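Denovo NTF2 (Synthetic construct, PDB 6W40) is a de novo designed NTF2-like protein, probably intended as a scaffold for varied pocket shapes. Local coordinates at residues I14-K17 with L18-G22; D25-H28 with E29-P33; G93-S96 with H97-D100. All blocks are in the same frame, centred on the assembly; numbering follows the deposited sequence.

Following the chain from the N terminus, contact 1 closes the last turn of helix 2-18 and the bend after it, contact 2 closes the short helix 27-30 and its passage into strand 31-32, and contact 3 closes the loop between the antiparallel strands 81-90 and 100-108. The three come in series; none encloses or crosses another. Contacts 1 and 2 touch through side chains, with Ile16 and Lys17 packing on Met30 and Lys17 also on Phe27, which joins the first two helices of the NTF2-like fold. Contact 3 stands apart at the surface, its nearest atoms about 12 Å from those of contact 1 and about 17 Å from those of contact 2.

Contact 1: I14-K17 with L18-G22; sequences IVIK and LFMTG
Leu18 N donates to Ile14 O at 2.9 Å with an N-H...O angle of 160°, the ordinary i to i+4 bond of an alpha-helix, and it is part of the last turn of helix 2-18. One residue on, the pattern widens to a pi-turn at the C-terminal end of the helix, an i to i+5 closure: Met20 N reaches Val15 O almost in line with the carbonyl (C=O...N 169°). The length of that bond, 2.5 Å between Met20 N and Val15 O, is doubtful and probably reflects positional error rather than unusual strength. Phe19 N adds a weak bond to the same oxygen at 3.2 Å, so two consecutive amides share Val15 O. Phe19 CB lies alongside it too, 3.1 Å from Val15 O. The helix thus ends by opening its turn, and Phe19, with phi -133°, does not take the left-handed conformation that a Schellman ending requires.

Packing follows the same i to i+4 spacing. Ile14 CG2 meets Leu18 CD1 at 3.9 Å, the two side chains running obliquely to each other; Leu18 continues onto Leu82 and Val84 of strand 81-90 and onto Ile70 and Ile72 of strand 67-72, which places this face of the helix end against the sheet. Val15 and Phe19 face the second subunit of the assembly, both packing on Met20 of that chain. Ile16 and Met20 lie side by side and point the same way. Met20 starts with CG anti to its amide nitrogen, then bends at chi3, and this brings its terminal methyl CE to 3.6 Å from Ile16 CG1.

Contact 2: D25-H28 with E29-P33; sequences DAFH and EMADP
Glu29 N approaches Ala26 O at 3.4 Å with an N-H...O angle of 132°, a weak i to i+3 bond that suits the 3-10 character of residues 25-26 and the loosely bonded helix 27-30. The backbone then changes course sharply: Met30, its psi close to zero, has already departed from alpha-helical values, and Ala31 is extended, with psi 134°, and starts strand 31-32. The contact is therefore a helix-to-strand junction, folded tightly enough that the CA atoms of Phe27 and Met30 lie 5.4 Å apart.

Ala26 O is the point on which two side chains converge. Glu29 CG comes to 3.1 Å from it, and Met30 CE to 3.2 Å, so two aliphatic carbons lie against an oxygen whose amide bond from Glu29 is weak. Glu29 gets there because chi1 of 71° sets CG between its own amide nitrogen and carbonyl carbon; the chain then extends back over Ala26, leaving Glu29 OE2 at 3.8 Å from Ala26 CB. Met30 reaches the same oxygen with a bend at its last torsion, which turns the methyl inward. On another side of the turn, the Phe27 ring meets the methyl of Ala31 obliquely, Phe27 CE2 to Ala31 CB measuring 4.0 Å. The same methyl lies 3.3 Å from Phe27 O. The imidazole of His28 is directed elsewhere, with NE2 hydrogen-bonded to Glu52 OE2 on helix 51-65.

Around this turn, Phe27 packs on Val54 and Leu58 of helix 51-65, on Lys17 of helix 2-18, and on Ile112 and Val115 of strand 111-119, while Met30 lies on Ile16 and Lys17, and backbone bonds of Met30 and Asp32 with Ile112 join the junction to strand 111-119.

Contact 3: G93-S96 with H97-D100; sequences GDKS and HDED
A single water bridges Asp94, His97 and Asp98 across the turn. The water donates to Asp94 O at 3.2 Å, accepts from His97 N at 2.9 Å and donates weakly to Asp98 OD1, so three polar groups from different points of the loop meet at one oxygen. The loop connects the antiparallel strands 81-90 and 100-108 and includes a type I beta turn from Lys95 to Asp98. Overlapping its start is an Asx turn: Asp94 OD1 accepts from Ser96 N at 2.9 Å, which ties the aspartate side chain to the beginning of the beta turn.

Asp98 also has a partner beyond the turn, its OD1 being hydrogen-bonded to Thr90 OG1 at the end of strand 81-90. The other carboxylate oxygen, OD2, rests on carbon rather than on charge: Asp98 OD2 lies 3.2 Å from Lys95 CA and also touches Lys95 CB, while Lys95 NZ, at the end of an extended chain, is 6.8 Å from the same oxygen, too far for a salt bridge.

The His97 imidazole has Ser96 O over one face and is stacked with the ring of Tyr92. Its chi1 of -61° puts CG beside the backbone N, anti to the carbonyl carbon, and chi2 of 75° then turns ND1 and CE1 toward the Ser96 side chain. With the imidazole cut back to the methyl of an alanine, the amide would still serve the water, but the Tyr92 ring would probably lose its stacking partner and the Ser96 side chain be freer to turn. Ser96 OG lies 3.5 Å from His97 CE1.

Contact 1: I14-K17 with L18-G22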
ATOM      1  N   ILE A  14       0.450  -4.378  -2.879  1.00 40.61           N
ATOM      2  CA  ILE A  14       0.124  -2.974  -2.633  1.00 47.56           C
ATOM      3  C   ILE A  14       1.200  -2.313  -1.782  1.00 48.16           C
ATOM      4  O   ILE A  14       1.619  -1.181  -2.054  1.00 53.11           O
ATOM      5  CB  ILE A  14      -1.261  -2.850  -1.969  1.00 49.00           C
ATOM      6  CG1 ILE A  14      -2.288  -3.722  -2.688  1.00 35.80           C
ATOM      7  CG2 ILE A  14      -1.711  -1.399  -1.947  1.00 47.65           C
ATOM      8  CD1 ILE A  14      -2.377  -3.483  -4.167  1.00 48.03           C
ATOM      9  N   VAL A  15       1.661  -3.006  -0.740  1.00 46.07           N
ATOM     10  CA  VAL A  15       2.614  -2.396   0.180  1.00 56.46           C
ATOM     11  C   VAL A  15       3.968  -2.194  -0.491  1.00 55.47           C
ATOM     12  O   VAL A  15       4.665  -1.213  -0.204  1.00 58.34           O
ATOM     13  CB  VAL A  15       2.729  -3.234   1.470  1.00 52.15           C
ATOM     14  CG1 VAL A  15       1.372  -3.333   2.164  1.00 42.84           C
ATOM     15  CG2 VAL A  15       3.275  -4.619   1.168  1.00 60.20           C
ATOM     16  N   ILE A  16       4.360  -3.089  -1.400  1.00 43.44           N
ATOM     17  CA  ILE A  16       5.664  -2.952  -2.042  1.00 46.31           C
ATOM     18  C   ILE A  16       5.646  -1.810  -3.048  1.00 48.60           C
ATOM     19  O   ILE A  16       6.571  -0.990  -3.094  1.00 50.48           O
ATOM     20  CB  ILE A  16       6.095  -4.275  -2.701  1.00 46.21           C
ATOM     21  CG1 ILE A  16       6.455  -5.311  -1.636  1.00 54.67           C
ATOM     22  CG2 ILE A  16       7.270  -4.042  -3.642  1.00 57.92           C
ATOM     23  CD1 ILE A  16       7.481  -6.344  -2.090  1.00 51.29           C
ATOM     24  N   LYS A  17       4.590  -1.727  -3.858  1.00 52.72           N
ATOM     25  CA  LYS A  17       4.533  -0.722  -4.914  1.00 50.37           C
ATOM     26  C   LYS A  17       4.244   0.666  -4.357  1.00 49.40           C
ATOM     27  O   LYS A  17       4.977   1.620  -4.639  1.00 50.96           O
ATOM     28  CB  LYS A  17       3.469  -1.101  -5.947  1.00 48.32           C
ATOM     29  CG  LYS A  17       3.519  -2.543  -6.399  1.00 47.70           C
ATOM     30  CD  LYS A  17       4.848  -2.885  -7.032  1.00 54.99           C
ATOM     31  CE  LYS A  17       5.012  -2.183  -8.357  1.00 59.71           C
ATOM     32  NZ  LYS A  17       3.831  -2.409  -9.231  1.00 72.98           N
ATOM     33  N   LEU A  18       3.180   0.796  -3.565  1.00 46.64           N
ATOM     34  CA  LEU A  18       2.627   2.098  -3.215  1.00 54.88           C
ATOM     35  C   LEU A  18       2.837   2.476  -1.753  1.00 47.94           C
ATOM     36  O   LEU A  18       2.267   3.471  -1.296  1.00 66.00           O
ATOM     37  CB  LEU A  18       1.136   2.129  -3.556  1.00 41.44           C
ATOM     38  CG  LEU A  18       0.792   1.710  -4.989  1.00 49.93           C
ATOM     39  CD1 LEU A  18      -0.296   0.647  -4.993  1.00 45.79           C
ATOM     40  CD2 LEU A  18       0.375   2.907  -5.829  1.00 47.55           C
ATOM     41  N   PHE A  19       3.642   1.716  -1.010  1.00 59.86           N
ATOM     42  CA  PHE A  19       3.922   2.034   0.387  1.00 62.19           C
ATOM     43  C   PHE A  19       5.416   1.946   0.661  1.00 68.56           C
ATOM     44  O   PHE A  19       6.096   2.975   0.743  1.00 71.21           O
ATOM     45  CB  PHE A  19       3.155   1.092   1.319  1.00 65.14           C
ATOM     46  CG  PHE A  19       3.427   1.317   2.787  1.00 59.21           C
ATOM     47  CD1 PHE A  19       3.249   0.285   3.693  1.00 52.45           C
ATOM     48  CD2 PHE A  19       3.833   2.554   3.263  1.00 64.37           C
ATOM     49  CE1 PHE A  19       3.490   0.475   5.038  1.00 45.97           C
ATOM     50  CE2 PHE A  19       4.079   2.748   4.609  1.00 71.75           C
ATOM     51  CZ  PHE A  19       3.904   1.706   5.496  1.00 62.27           C
ATOM     52  N   MET A  20       5.923   0.723   0.828  1.00 62.81           N
ATOM     53  CA  MET A  20       7.338   0.474   1.079  1.00 64.58           C
ATOM     54  C   MET A  20       8.197   1.250   0.092  1.00 66.96           C
ATOM     55  O   MET A  20       8.504   0.750  -0.997  1.00 84.46           O
ATOM     56  CB  MET A  20       7.634  -1.023   0.992  1.00 63.38           C
ATOM     57  CG  MET A  20       9.077  -1.397   1.264  1.00 74.83           C
ATOM     58  SD  MET A  20       9.455  -3.064   0.698  1.00 82.32           S
ATOM     59  CE  MET A  20       7.991  -3.930   1.259  1.00 57.48           C
ATOM     60  N   THR A  21       8.603   2.463   0.492  1.00 75.60           N
ATOM     61  CA  THR A  21       9.160   3.503  -0.375  1.00 87.41           C
ATOM     62  C   THR A  21       8.625   3.379  -1.798  1.00 83.92           C
ATOM     63  O   THR A  21       7.420   3.197  -1.997  1.00 72.12           O
ATOM     64  CB  THR A  21      10.699   3.481  -0.350  1.00 91.41           C
ATOM     65  OG1 THR A  21      11.208   4.368  -1.355  1.00 98.34           O
ATOM     66  CG2 THR A  21      11.267   2.073  -0.566  1.00 88.79           C
ATOM     67  N   GLY A  22       9.498   3.489  -2.792  1.00 95.78           N
ATOM     68  CA  GLY A  22       9.104   3.135  -4.137  1.00 96.00           C
ATOM     69  C   GLY A  22       9.227   1.639  -4.317  1.00 93.62           C
ATOM     70  O   GLY A  22       8.242   0.949  -4.601  1.00 94.83           O
TER

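Contact 2: D25-H28 with E29-P33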
ATOM      1  N   ASP A  25      12.183  -1.189  -8.025  1.00 64.27           N
ATOM      2  CA  ASP A  25      13.203  -2.134  -8.458  1.00 63.65           C
ATOM      3  C   ASP A  25      12.770  -3.568  -8.186  1.00 64.80           C
ATOM      4  O   ASP A  25      13.174  -4.487  -8.907  1.00 64.77           O
ATOM      5  CB  ASP A  25      14.527  -1.833  -7.754  1.00 72.57           C
ATOM      6  CG  ASP A  25      14.901  -0.363  -7.818  1.00 72.56           C
ATOM      7  OD1 ASP A  25      14.172   0.411  -8.474  1.00 73.77           O
ATOM      8  OD2 ASP A  25      15.923   0.019  -7.208  1.00 80.53           O
ATOM      9  N   ALA A  26      11.945  -3.775  -7.159  1.00 60.98           N
ATOM     10  CA  ALA A  26      11.412  -5.089  -6.824  1.00 58.37           C
ATOM     11  C   ALA A  26      10.246  -5.503  -7.716  1.00 59.26           C
ATOM     12  O   ALA A  26       9.624  -6.539  -7.458  1.00 61.12           O
ATOM     13  CB  ALA A  26      10.981  -5.120  -5.355  1.00 52.23           C
ATOM     14  N   PHE A  27       9.935  -4.717  -8.750  1.00 51.32           N
ATOM     15  CA  PHE A  27       8.891  -5.097  -9.692  1.00 51.69           C
ATOM     16  C   PHE A  27       9.245  -6.367 -10.456  1.00 47.07           C
ATOM     17  O   PHE A  27       8.340  -7.078 -10.905  1.00 43.37           O
ATOM     18  CB  PHE A  27       8.628  -3.949 -10.670  1.00 54.21           C
ATOM     19  CG  PHE A  27       7.513  -4.216 -11.640  1.00 44.21           C
ATOM     20  CD1 PHE A  27       6.198  -3.989 -11.278  1.00 52.50           C
ATOM     21  CD2 PHE A  27       7.782  -4.683 -12.918  1.00 43.27           C
ATOM     22  CE1 PHE A  27       5.166  -4.231 -12.166  1.00 48.25           C
ATOM     23  CE2 PHE A  27       6.753  -4.928 -13.811  1.00 44.96           C
ATOM     24  CZ  PHE A  27       5.445  -4.701 -13.434  1.00 44.24           C
ATOM     25  N   HIS A  28      10.538  -6.669 -10.596  1.00 52.02           N
ATOM     26  CA  HIS A  28      10.952  -7.839 -11.362  1.00 50.62           C
ATOM     27  C   HIS A  28      10.622  -9.131 -10.628  1.00 50.68           C
ATOM     28  O   HIS A  28      10.248 -10.130 -11.255  1.00 55.25           O
ATOM     29  CB  HIS A  28      12.449  -7.762 -11.663  1.00 49.52           C
ATOM     30  CG  HIS A  28      12.957  -8.883 -12.518  1.00 57.05           C
ATOM     31  ND1 HIS A  28      13.287 -10.120 -12.009  1.00 61.72           N
ATOM     32  CD2 HIS A  28      13.207  -8.946 -13.848  1.00 63.60           C
ATOM     33  CE1 HIS A  28      13.713 -10.900 -12.988  1.00 68.77           C
ATOM     34  NE2 HIS A  28      13.674 -10.210 -14.114  1.00 65.58           N
ATOM     35  N   GLU A  29      10.749  -9.133  -9.300  1.00 49.50           N
ATOM     36  CA  GLU A  29      10.519 -10.347  -8.528  1.00 56.43           C
ATOM     37  C   GLU A  29       9.040 -10.666  -8.356  1.00 49.64           C
ATOM     38  O   GLU A  29       8.703 -11.802  -8.007  1.00 54.10           O
ATOM     39  CB  GLU A  29      11.187 -10.235  -7.154  1.00 64.89           C
ATOM     40  CG  GLU A  29      10.510  -9.263  -6.201  1.00 65.62           C
ATOM     41  CD  GLU A  29      11.331  -8.997  -4.952  1.00 80.47           C
ATOM     42  OE1 GLU A  29      12.567  -9.176  -5.002  1.00 94.74           O
ATOM     43  OE2 GLU A  29      10.742  -8.612  -3.919  1.00 76.88           O
ATOM     44  N   MET A  30       8.153  -9.700  -8.591  1.00 53.16           N
ATOM     45  CA  MET A  30       6.720  -9.910  -8.457  1.00 51.49           C
ATOM     46  C   MET A  30       5.999  -9.971  -9.795  1.00 47.47           C
ATOM     47  O   MET A  30       4.789 -10.218  -9.820  1.00 45.93           O
ATOM     48  CB  MET A  30       6.099  -8.805  -7.597  1.00 53.42           C
ATOM     49  CG  MET A  30       6.693  -8.684  -6.209  1.00 57.86           C
ATOM     50  SD  MET A  30       6.121  -7.181  -5.404  1.00 69.37           S
ATOM     51  CE  MET A  30       6.530  -5.974  -6.662  1.00 52.62           C
ATOM     52  N   ALA A  31       6.702  -9.759 -10.903  1.00 42.25           N
ATOM     53  CA  ALA A  31       6.083  -9.759 -12.220  1.00 45.97           C
ATOM     54  C   ALA A  31       5.988 -11.178 -12.764  1.00 48.90           C
ATOM     55  O   ALA A  31       6.953 -11.948 -12.691  1.00 49.80           O
ATOM     56  CB  ALA A  31       6.875  -8.875 -13.183  1.00 39.38           C
ATOM     57  N   ASP A  32       4.818 -11.521 -13.301  1.00 46.14           N
ATOM     58  CA  ASP A  32       4.656 -12.776 -14.015  1.00 39.52           C
ATOM     59  C   ASP A  32       5.602 -12.802 -15.215  1.00 41.91           C
ATOM     60  O   ASP A  32       5.857 -11.764 -15.833  1.00 42.98           O
ATOM     61  CB  ASP A  32       3.202 -12.938 -14.470  1.00 37.12           C
ATOM     62  CG  ASP A  32       2.941 -14.262 -15.173  1.00 46.75           C
ATOM     63  OD1 ASP A  32       3.407 -14.444 -16.317  1.00 41.85           O
ATOM     64  OD2 ASP A  32       2.263 -15.127 -14.578  1.00 54.55           O
ATOM     65  N   PRO A  33       6.159 -13.969 -15.549  1.00 51.02           N
ATOM     66  CA  PRO A  33       7.019 -14.057 -16.742  1.00 45.47           C
ATOM     67  C   PRO A  33       6.360 -13.536 -18.010  1.00 45.96           C
ATOM     68  O   PRO A  33       7.054 -13.035 -18.904  1.00 44.40           O
ATOM     69  CB  PRO A  33       7.319 -15.558 -16.838  1.00 42.71           C
ATOM     70  CG  PRO A  33       7.216 -16.047 -15.432  1.00 44.59           C
ATOM     71  CD  PRO A  33       6.131 -15.230 -14.787  1.00 40.02           C
TER

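Contact 3: G93-S96 with H97-D100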
ATOM      1  N   GLY A  93      12.433  19.607  -7.572  1.00 65.15           N
ATOM      2  CA  GLY A  93      12.362  20.592  -6.516  1.00 64.37           C
ATOM      3  C   GLY A  93      11.021  21.263  -6.333  1.00 68.35           C
ATOM      4  O   GLY A  93      10.905  22.173  -5.506  1.00 77.45           O
ATOM      5  N   ASP A  94      10.000  20.842  -7.078  1.00 60.01           N
ATOM      6  CA  ASP A  94       8.682  21.465  -6.972  1.00 57.40           C
ATOM      7  C   ASP A  94       7.640  20.483  -7.514  1.00 69.92           C
ATOM      8  O   ASP A  94       7.834  19.267  -7.438  1.00 72.43           O
ATOM      9  CB  ASP A  94       8.699  22.824  -7.699  1.00 57.26           C
ATOM     10  CG  ASP A  94       9.270  22.729  -9.098  1.00 69.81           C
ATOM     11  OD1 ASP A  94       8.693  21.997  -9.927  1.00 61.47           O
ATOM     12  OD2 ASP A  94      10.296  23.385  -9.369  1.00 84.77           O
ATOM     13  N   LYS A  95       6.547  21.014  -8.067  0.90 66.21           N
ATOM     14  CA  LYS A  95       5.437  20.208  -8.562  0.90 68.41           C
ATOM     15  C   LYS A  95       5.309  20.264 -10.082  0.90 63.79           C
ATOM     16  O   LYS A  95       4.215  20.090 -10.622  0.90 68.79           O
ATOM     17  CB  LYS A  95       4.125  20.654  -7.919  0.90 67.83           C
ATOM     18  CG  LYS A  95       4.210  20.949  -6.432  0.90 68.75           C
ATOM     19  CD  LYS A  95       2.863  21.418  -5.906  0.90 71.01           C
ATOM     20  CE  LYS A  95       2.920  21.742  -4.425  0.90 75.46           C
ATOM     21  NZ  LYS A  95       1.573  22.096  -3.900  0.90 69.05           N
ATOM     22  N   SER A  96       6.418  20.499 -10.788  1.00 70.35           N
ATOM     23  CA  SER A  96       6.357  20.668 -12.237  1.00 62.03           C
ATOM     24  C   SER A  96       6.026  19.377 -12.975  1.00 62.76           C
ATOM     25  O   SER A  96       5.484  19.439 -14.084  1.00 57.85           O
ATOM     26  CB  SER A  96       7.676  21.230 -12.764  1.00 61.14           C
ATOM     27  OG  SER A  96       7.595  21.506 -14.152  1.00 83.04           O
ATOM     28  N   HIS A  97       6.341  18.215 -12.402  1.00 55.06           N
ATOM     29  CA  HIS A  97       6.147  16.948 -13.099  1.00 55.47           C
ATOM     30  C   HIS A  97       5.294  15.982 -12.287  1.00 60.12           C
ATOM     31  O   HIS A  97       5.437  14.764 -12.411  1.00 58.73           O
ATOM     32  CB  HIS A  97       7.491  16.307 -13.446  1.00 59.90           C
ATOM     33  CG  HIS A  97       8.338  17.139 -14.357  1.00 61.44           C
ATOM     34  ND1 HIS A  97       9.014  18.260 -13.925  1.00 70.11           N
ATOM     35  CD2 HIS A  97       8.612  17.018 -15.677  1.00 58.87           C
ATOM     36  CE1 HIS A  97       9.672  18.791 -14.940  1.00 67.49           C
ATOM     37  NE2 HIS A  97       9.445  18.058 -16.015  1.00 69.08           N
ATOM     38  N   ASP A  98       4.398  16.509 -11.454  1.00 53.46           N
ATOM     39  CA  ASP A  98       3.485  15.673 -10.676  1.00 58.35           C
ATOM     40  C   ASP A  98       2.167  15.522 -11.436  1.00 66.90           C
ATOM     41  O   ASP A  98       1.115  16.023 -11.042  1.00 71.12           O
ATOM     42  CB  ASP A  98       3.262  16.271  -9.291  1.00 68.35           C
ATOM     43  CG  ASP A  98       4.543  16.391  -8.490  1.00 65.55           C
ATOM     44  OD1 ASP A  98       5.489  15.623  -8.753  1.00 67.54           O
ATOM     45  OD2 ASP A  98       4.599  17.253  -7.588  1.00 78.33           O
ATOM     46  N   GLU A  99       2.239  14.816 -12.559  1.00 54.43           N
ATOM     47  CA  GLU A  99       1.059  14.629 -13.388  1.00 58.39           C
ATOM     48  C   GLU A  99       0.142  13.566 -12.793  1.00 56.25           C
ATOM     49  O   GLU A  99       0.587  12.644 -12.102  1.00 58.96           O
ATOM     50  CB  GLU A  99       1.457  14.249 -14.815  1.00 53.12           C
ATOM     51  CG  GLU A  99       2.153  15.371 -15.572  1.00 54.62           C
ATOM     52  CD  GLU A  99       2.797  14.893 -16.855  1.00 63.26           C
ATOM     53  OE1 GLU A  99       2.857  13.664 -17.064  1.00 64.46           O
ATOM     54  OE2 GLU A  99       3.245  15.744 -17.653  1.00 72.12           O
ATOM     55  N   ASP A 100      -1.154  13.713 -13.058  1.00 45.94           N
ATOM     56  CA  ASP A 100      -2.132  12.742 -12.590  1.00 49.43           C
ATOM     57  C   ASP A 100      -1.956  11.420 -13.326  1.00 53.74           C
ATOM     58  O   ASP A 100      -1.685  11.392 -14.530  1.00 56.33           O
ATOM     59  CB  ASP A 100      -3.551  13.271 -12.792  1.00 59.07           C
ATOM     60  CG  ASP A 100      -3.843  14.498 -11.949  1.00 67.86           C
ATOM     61  OD1 ASP A 100      -2.902  15.040 -11.330  1.00 65.22           O
ATOM     62  OD2 ASP A 100      -5.019  14.917 -11.899  1.00 72.14           O
TER
HETATM   63  O   HOH W   1       7.224  17.257  -9.825  1.00 47.81           O